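PDB 4TV0: histone RNA hairpin-binding protein from Drosophila melanogaster, which binds the stem-loop at the 3' end of histone mRNA and takes part in histone pre-mRNA 3' processing, coupling histone mRNA production to the cell cycle. Local coordinates for residues L12-Q16 with K50-R56. The protein carries 2 engineered substitutions. Numbering follows the deposited sequence.
Sequences LSRRQ and KYGKYSR. With nucleotides of chain B.
Within the RNA-binding domain of this protein, residues 12-16 form about one turn of helix 9-22, and residues 50-55 form an irregular loop, near-helical in phi/psi at Lys50 and Tyr51 and extended from Gly52 to Ser55, that enters helix 56-67 at Arg56. The backbones come closest at Arg15 and Lys50, with CA atoms 5.8 Å apart. Lys50 contributes most: its CB lies 3.9 Å from Arg15 CB, and the side chain, p at chi1 and otherwise extended, carries NZ to 2.9 Å from Gln16 OE1 in a hydrogen bond. Leu12 packs beside it, CD2 3.3 Å from Lys50 O. Arg15 points its CB toward the loop and, with chi angles m, t, t, extends into its curve. There NH1 donates to Lys50 O at 2.7 Å and to Gly52 O at 2.6 Å; Phe59 adds a cation-pi contact. Arg14 (t, t, p) lays its guanidinium flat on that of Arg56 (t, p, t), centres 3.5 Å apart and planes at 9°. C5 of the base of C11 of chain B lies over the opposite face of the Arg56 guanidinium. Arg56 NH1 donates to OP2 of C11 of chain B at 2.9 Å. At the helix start, N-capped by Ser55, Arg56 N donates a hydrogen bond to OP2 of C10 of chain B at 2.7 Å. Arg56 also salt-bridges a further phosphate and Asp60, so the like-charged stack is consistent with a positive surface facing the RNA backbone.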
loop_
_atom_site.group_PDB
_atom_site.type_symbol
_atom_site.label_atom_id
_atom_site.label_comp_id
_atom_site.label_asym_id
_atom_site.label_seq_id
_atom_site.Cartn_x
_atom_site.Cartn_y
_atom_site.Cartn_z
ATOM N N LEU A 12 -6.123 6.002 -3.777
ATOM C CA LEU A 12 -6.661 4.656 -3.569
ATOM C C LEU A 12 -6.180 3.646 -4.611
ATOM O O LEU A 12 -5.735 2.551 -4.266
ATOM C CB LEU A 12 -8.191 4.661 -3.516
ATOM C CG LEU A 12 -8.759 5.253 -2.225
ATOM C CD1 LEU A 12 -10.271 5.051 -2.118
ATOM C CD2 LEU A 12 -8.013 4.647 -1.041
ATOM N N SER A 13 -6.255 4.016 -5.884
ATOM C CA SER A 13 -5.896 3.070 -6.931
ATOM C C SER A 13 -4.393 2.749 -6.950
ATOM O O SER A 13 -4.015 1.615 -7.232
ATOM C CB SER A 13 -6.376 3.551 -8.295
ATOM O OG SER A 13 -5.679 4.710 -8.668
ATOM N N ARG A 14 -3.544 3.727 -6.639
ATOM C CA ARG A 14 -2.112 3.471 -6.581
ATOM C C ARG A 14 -1.803 2.604 -5.364
ATOM O O ARG A 14 -0.909 1.757 -5.381
ATOM C CB ARG A 14 -1.314 4.777 -6.467
ATOM C CG ARG A 14 0.149 4.569 -6.028
ATOM C CD ARG A 14 0.974 5.871 -5.876
ATOM N NE ARG A 14 0.658 6.599 -4.646
ATOM C CZ ARG A 14 -0.015 7.747 -4.608
ATOM N NH1 ARG A 14 -0.419 8.300 -5.742
ATOM N NH2 ARG A 14 -0.280 8.348 -3.444
ATOM N N ARG A 15 -2.519 2.845 -4.278
ATOM C CA ARG A 15 -2.253 2.078 -3.085
ATOM C C ARG A 15 -2.684 0.630 -3.339
ATOM O O ARG A 15 -2.016 -0.313 -2.914
ATOM C CB ARG A 15 -2.960 2.675 -1.875
ATOM C CG ARG A 15 -2.314 3.945 -1.357
ATOM C CD ARG A 15 -3.090 4.453 -0.137
ATOM N NE ARG A 15 -2.522 5.655 0.462
ATOM C CZ ARG A 15 -3.097 6.311 1.465
ATOM N NH1 ARG A 15 -4.241 5.878 1.994
ATOM N NH2 ARG A 15 -2.521 7.389 1.963
ATOM N N GLN A 16 -3.769 0.464 -4.080
ATOM C CA GLN A 16 -4.302 -0.856 -4.344
ATOM C C GLN A 16 -3.318 -1.612 -5.235
ATOM O O GLN A 16 -3.248 -2.837 -5.199
ATOM C CB GLN A 16 -5.674 -0.724 -5.004
ATOM C CG GLN A 16 -6.395 -2.032 -5.254
ATOM C CD GLN A 16 -6.320 -2.982 -4.068
ATOM O OE1 GLN A 16 -6.991 -2.789 -3.045
ATOM N NE2 GLN A 16 -5.496 -4.019 -4.201
ATOM N N LYS A 50 -5.281 0.829 2.879
ATOM C CA LYS A 50 -5.326 1.831 1.817
ATOM C C LYS A 50 -6.308 2.953 2.146
ATOM O O LYS A 50 -6.215 4.054 1.605
ATOM C CB LYS A 50 -5.673 1.194 0.464
ATOM C CG LYS A 50 -7.113 0.707 0.314
ATOM C CD LYS A 50 -7.387 0.112 -1.082
ATOM C CE LYS A 50 -8.812 -0.440 -1.158
ATOM N NZ LYS A 50 -9.218 -0.978 -2.499
ATOM N N TYR A 51 -7.231 2.676 3.059
ATOM C CA TYR A 51 -8.245 3.654 3.419
ATOM C C TYR A 51 -7.761 4.616 4.484
ATOM O O TYR A 51 -8.538 5.378 5.029
ATOM C CB TYR A 51 -9.519 2.956 3.902
ATOM C CG TYR A 51 -10.347 2.325 2.802
ATOM C CD1 TYR A 51 -10.888 3.101 1.778
ATOM C CD2 TYR A 51 -10.594 0.960 2.786
ATOM C CE1 TYR A 51 -11.653 2.536 0.771
ATOM C CE2 TYR A 51 -11.365 0.379 1.779
ATOM C CZ TYR A 51 -11.901 1.175 0.775
ATOM O OH TYR A 51 -12.673 0.615 -0.231
ATOM N N GLY A 52 -6.474 4.596 4.789
ATOM C CA GLY A 52 -5.978 5.416 5.889
ATOM C C GLY A 52 -5.328 6.726 5.480
ATOM O O GLY A 52 -4.756 6.841 4.407
ATOM N N LYS A 53 -5.419 7.726 6.341
ATOM C CA LYS A 53 -4.794 9.003 6.070
ATOM C C LYS A 53 -3.299 8.912 6.357
ATOM O O LYS A 53 -2.880 8.769 7.513
ATOM C CB LYS A 53 -5.427 10.105 6.926
ATOM C CG LYS A 53 -6.944 10.173 6.873
ATOM C CD LYS A 53 -7.441 10.740 5.550
ATOM C CE LYS A 53 -6.968 12.172 5.352
ATOM N NZ LYS A 53 -7.939 12.878 4.474
ATOM N N TYR A 54 -2.494 8.992 5.299
ATOM C CA TYR A 54 -1.038 8.970 5.439
ATOM C C TYR A 54 -0.375 9.781 4.366
ATOM O O TYR A 54 -0.802 9.746 3.208
ATOM C CB TYR A 54 -0.465 7.557 5.260
ATOM C CG TYR A 54 -0.892 6.501 6.245
ATOM C CD1 TYR A 54 -0.290 6.400 7.504
ATOM C CD2 TYR A 54 -1.864 5.560 5.898
ATOM C CE1 TYR A 54 -0.685 5.405 8.415
ATOM C CE2 TYR A 54 -2.255 4.560 6.793
ATOM C CZ TYR A 54 -1.660 4.487 8.044
ATOM O OH TYR A 54 -2.051 3.497 8.919
ATOM N N SER A 55 0.715 10.442 4.738
ATOM C CA SER A 55 1.637 11.028 3.775
ATOM C C SER A 55 2.166 9.955 2.802
ATOM O O SER A 55 2.158 8.757 3.097
ATOM C CB SER A 55 2.820 11.660 4.516
ATOM O OG SER A 55 3.783 10.665 4.869
ATOM N N ARG A 56 2.668 10.404 1.660
ATOM C CA ARG A 56 3.227 9.518 0.651
ATOM C C ARG A 56 4.407 8.655 1.161
ATOM O O ARG A 56 4.407 7.431 0.981
ATOM C CB ARG A 56 3.622 10.342 -0.579
ATOM C CG ARG A 56 4.172 9.548 -1.734
ATOM C CD ARG A 56 3.221 8.478 -2.204
ATOM N NE ARG A 56 3.781 7.751 -3.341
ATOM C CZ ARG A 56 3.524 8.017 -4.620
ATOM N NH1 ARG A 56 2.696 8.998 -4.952
ATOM N NH2 ARG A 56 4.085 7.284 -5.572
ATOM P P C B 11 1.490 12.277 -4.603
ATOM O OP1 C B 11 0.133 12.234 -5.252
ATOM O OP2 C B 11 1.907 11.417 -3.460
ATOM O "O5'" C B 11 2.579 12.061 -5.752
ATOM C "C5'" C B 11 2.372 12.572 -7.055
ATOM C "C4'" C B 11 3.569 12.360 -7.953
ATOM O "O4'" C B 11 4.808 12.764 -7.308
ATOM C "C3'" C B 11 3.875 10.941 -8.376
ATOM O "O3'" C B 11 2.965 10.400 -9.300
ATOM C "C2'" C B 11 5.286 11.086 -8.915
ATOM O "O2'" C B 11 5.273 11.761 -10.162
ATOM C "C1'" C B 11 5.886 12.027 -7.875
ATOM N N1 C B 11 6.574 11.232 -6.844
ATOM C C2 C B 11 7.821 10.705 -7.227
ATOM O O2 C B 11 8.296 10.975 -8.351
ATOM N N3 C B 11 8.504 9.941 -6.350
ATOM C C4 C B 11 7.979 9.676 -5.156
ATOM N N4 C B 11 8.702 8.902 -4.339
ATOM C C5 C B 11 6.703 10.190 -4.754
ATOM C C6 C B 11 6.032 10.945 -5.629
ATOM P P C B 10 2.111 14.292 1.110
ATOM O OP1 C B 10 0.630 14.452 1.020
ATOM O OP2 C B 10 2.679 13.110 1.794
ATOM O "O5'" C B 10 2.675 14.394 -0.365
ATOM C "C5'" C B 10 2.016 15.205 -1.307
ATOM C "C4'" C B 10 2.809 15.345 -2.583
ATOM O "O4'" C B 10 4.197 15.703 -2.329
ATOM C "C3'" C B 10 2.936 14.126 -3.454
ATOM O "O3'" C B 10 1.732 13.780 -4.092
ATOM C "C2'" C B 10 4.049 14.562 -4.399
ATOM O "O2'" C B 10 3.571 15.557 -5.282
ATOM C "C1'" C B 10 4.991 15.258 -3.421
ATOM N N1 C B 10 6.058 14.337 -2.960
ATOM C C2 C B 10 7.142 14.098 -3.834
ATOM O O2 C B 10 7.210 14.666 -4.943
ATOM N N3 C B 10 8.119 13.247 -3.462
ATOM C C4 C B 10 8.048 12.631 -2.281
ATOM N N4 C B 10 9.044 11.801 -1.959
ATOM C C5 C B 10 6.960 12.846 -1.378
ATOM C C6 C B 10 5.994 13.691 -1.762
ATOM P P G B 9 5.757 13.898 5.460
ATOM O OP1 G B 9 4.583 13.746 6.354
ATOM O OP2 G B 9 6.352 12.680 4.854
ATOM O "O5'" G B 9 5.444 14.873 4.244
ATOM C "C5'" G B 9 4.578 15.980 4.383
ATOM C "C4'" G B 9 4.449 16.705 3.072
ATOM O "O4'" G B 9 5.731 17.255 2.697
ATOM C "C3'" G B 9 4.062 15.844 1.883
ATOM O "O3'" G B 9 2.677 15.604 1.826
ATOM C "C2'" G B 9 4.596 16.640 0.702
ATOM O "O2'" G B 9 3.724 17.691 0.361
ATOM C "C1'" G B 9 5.871 17.236 1.289
ATOM N N9 G B 9 7.038 16.413 0.940
ATOM C C8 G B 9 7.697 15.497 1.717
ATOM N N7 G B 9 8.683 14.935 1.077
ATOM C C5 G B 9 8.665 15.506 -0.186
ATOM C C6 G B 9 9.507 15.297 -1.310
ATOM O O6 G B 9 10.475 14.522 -1.422
ATOM N N1 G B 9 9.106 16.109 -2.381
ATOM C C2 G B 9 8.045 17.004 -2.378
ATOM N N2 G B 9 7.813 17.695 -3.509
ATOM N N3 G B 9 7.273 17.201 -1.329
ATOM C C4 G B 9 7.644 16.424 -0.285
#